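Long-range contact in endo-1,4-beta-xylanase D (Paenibacillus polymyxa, PDB 1W0N), which probably hydrolyses beta-1,4 linkages of xylan, with this family 36 module serving as its calcium-dependent carbohydrate-binding part: residues T56-R62 with D125-L131. Numbering follows the deposited sequence.
Sequences THNISVR and DFIEFSL. With CA (calcium ion), chain B; SO4 (sulfate ion), chain D.
This is an antiparallel strand pairing within one sheet of the beta-sandwich (jelly-roll) fold of the carbohydrate-binding module. Strand 122-130 lies beside strand 56-65, whose other edge pairs with strand 93-101. Both segments are extended except at Asp125; their axes approach to 4.7 Å at 166°. Asn58 pairs with Ser130 and Ser60 with Glu128, both hydrogen-bonded pairs: Ser60 N to Glu128 O is 2.9 Å and Glu128 N to Ser60 O 2.8 Å. Ile59-Phe129 and Val61-Ile127 are non-hydrogen-bonded pairs. Their side chains share the buried face, where Val61 also meets Phe85 and Phe87 of the second sheet. Ile59 CG2 makes a CH-pi contact with the Phe129 ring, 4.3 Å from its centroid. The edge of Phe129 points at the face of His57. Asp125 has psi near -55°, and Asp125 and Phe126 both sit opposite Arg62, as in a beta bulge. Here the pairing reaches the calcium site: Asp125 O (2.5 Å) and OD1 (2.3 Å) bind the ion, while Asp125 OD2 takes a salt bridge from Arg62 NH1 at 2.8 Å.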
# COMPACT_ATOMS: atom_id res chain seq x y z
N THR A 56 -6.58 -15.58 -6.50
CA THR A 56 -6.98 -15.07 -5.19
C THR A 56 -5.81 -15.12 -4.21
O THR A 56 -5.12 -16.13 -4.09
CB THR A 56 -8.18 -15.84 -4.63
OG1 THR A 56 -9.33 -15.54 -5.44
CG2 THR A 56 -8.57 -15.40 -3.24
N HIS A 57 -5.64 -14.01 -3.47
CA HIS A 57 -4.61 -13.88 -2.47
C HIS A 57 -5.12 -13.18 -1.22
O HIS A 57 -6.07 -12.41 -1.26
CB HIS A 57 -3.42 -13.04 -2.98
CG HIS A 57 -2.65 -13.73 -4.05
ND1 HIS A 57 -3.10 -13.78 -5.35
CD2 HIS A 57 -1.53 -14.48 -3.97
CE1 HIS A 57 -2.26 -14.54 -6.03
NE2 HIS A 57 -1.30 -14.97 -5.24
N ASN A 58 -4.41 -13.45 -0.12
CA ASN A 58 -4.43 -12.59 1.05
C ASN A 58 -3.30 -11.58 0.90
O ASN A 58 -2.21 -11.91 0.42
CB ASN A 58 -4.21 -13.42 2.31
CG ASN A 58 -5.22 -14.52 2.48
OD1 ASN A 58 -4.85 -15.71 2.74
ND2 ASN A 58 -6.44 -14.20 2.35
N ILE A 59 -3.58 -10.32 1.27
CA ILE A 59 -2.63 -9.26 1.07
C ILE A 59 -2.48 -8.48 2.38
O ILE A 59 -3.47 -7.99 2.92
CB ILE A 59 -3.04 -8.30 -0.03
CG1 ILE A 59 -3.45 -9.03 -1.31
CG2 ILE A 59 -1.90 -7.35 -0.35
CD1 ILE A 59 -4.83 -8.88 -1.67
N SER A 60 -1.23 -8.37 2.86
CA SER A 60 -0.96 -7.59 4.05
C SER A 60 0.01 -6.46 3.73
O SER A 60 0.89 -6.61 2.89
CB SER A 60 -0.41 -8.46 5.17
OG SER A 60 -1.39 -9.32 5.73
N VAL A 61 -0.18 -5.34 4.41
CA VAL A 61 0.72 -4.20 4.31
C VAL A 61 1.04 -3.76 5.73
O VAL A 61 0.14 -3.59 6.55
CB VAL A 61 0.11 -3.04 3.50
CG1 VAL A 61 0.96 -1.76 3.60
CG2 VAL A 61 -0.02 -3.45 2.04
N ARG A 62 2.35 -3.58 6.01
CA ARG A 62 2.75 -2.94 7.25
C ARG A 62 2.85 -1.44 6.99
O ARG A 62 3.50 -1.01 6.03
CB ARG A 62 4.09 -3.49 7.75
CG ARG A 62 4.51 -2.88 9.08
CD ARG A 62 5.66 -3.62 9.72
NE ARG A 62 5.94 -3.16 11.07
CZ ARG A 62 7.03 -2.49 11.47
NH1 ARG A 62 7.96 -2.07 10.61
NH2 ARG A 62 7.19 -2.23 12.77
N ASP A 125 5.55 0.33 4.64
CA ASP A 125 6.81 -0.40 4.84
C ASP A 125 7.02 -1.45 3.73
O ASP A 125 8.05 -1.45 3.05
CB ASP A 125 6.77 -1.03 6.23
CG ASP A 125 8.05 -1.74 6.64
OD1 ASP A 125 8.99 -1.78 5.83
OD2 ASP A 125 8.10 -2.27 7.78
N PHE A 126 6.03 -2.33 3.57
CA PHE A 126 6.11 -3.41 2.60
C PHE A 126 4.70 -3.94 2.37
O PHE A 126 3.78 -3.68 3.15
CB PHE A 126 7.03 -4.55 3.08
CG PHE A 126 6.59 -5.22 4.36
CD1 PHE A 126 5.52 -6.14 4.37
CD2 PHE A 126 7.26 -4.96 5.54
CE1 PHE A 126 5.14 -6.78 5.55
CE2 PHE A 126 6.90 -5.62 6.73
CZ PHE A 126 5.83 -6.52 6.72
N ILE A 127 4.59 -4.74 1.29
CA ILE A 127 3.40 -5.51 0.99
C ILE A 127 3.79 -6.98 0.94
O ILE A 127 4.90 -7.33 0.54
CB ILE A 127 2.76 -5.04 -0.35
CG1 ILE A 127 1.38 -5.68 -0.58
CG2 ILE A 127 3.68 -5.30 -1.53
CD1 ILE A 127 0.53 -4.92 -1.58
N GLU A 128 2.85 -7.85 1.35
CA GLU A 128 3.07 -9.28 1.33
C GLU A 128 1.83 -9.96 0.78
O GLU A 128 0.73 -9.79 1.28
CB GLU A 128 3.35 -9.81 2.75
CG GLU A 128 3.92 -11.18 2.77
CD GLU A 128 3.79 -11.88 4.14
OE1 GLU A 128 3.21 -11.40 5.11
OE2 GLU A 128 4.22 -13.06 4.25
N PHE A 129 2.03 -10.81 -0.25
CA PHE A 129 0.99 -11.64 -0.82
C PHE A 129 1.18 -13.06 -0.37
O PHE A 129 2.29 -13.59 -0.32
CB PHE A 129 1.09 -11.62 -2.36
CG PHE A 129 0.73 -10.30 -2.97
CD1 PHE A 129 1.69 -9.31 -3.17
CD2 PHE A 129 -0.57 -10.05 -3.36
CE1 PHE A 129 1.30 -8.07 -3.72
CE2 PHE A 129 -0.93 -8.86 -3.93
CZ PHE A 129 0.01 -7.85 -4.07
N SER A 130 0.05 -13.73 -0.06
CA SER A 130 0.08 -15.12 0.28
C SER A 130 -1.20 -15.78 -0.22
O SER A 130 -2.18 -15.11 -0.56
CB SER A 130 0.22 -15.31 1.78
OG SER A 130 -0.83 -14.71 2.47
N LEU A 131 -1.21 -17.09 -0.27
CA LEU A 131 -2.36 -17.81 -0.73
C LEU A 131 -3.29 -18.15 0.37
O LEU A 131 -2.86 -18.27 1.52
CB LEU A 131 -1.94 -19.05 -1.52
CG LEU A 131 -1.18 -18.76 -2.81
CD1 LEU A 131 -0.52 -20.05 -3.38
CD2 LEU A 131 -2.10 -18.16 -3.87
OXT LEU A 131 -4.53 -18.33 0.15
CA CA B . 10.37 -1.39 4.06
S SO4 D . 0.38 -16.40 -7.50
O1 SO4 D . 0.83 -17.56 -6.90
O2 SO4 D . -0.95 -16.49 -7.85
O3 SO4 D . 0.74 -15.25 -6.65
O4 SO4 D . 1.32 -16.50 -8.66
O HOH W 1 -5.96 -18.17 -2.05
O HOH W 2 -5.53 -18.49 -2.75
O HOH W 3 11.98 -2.20 5.67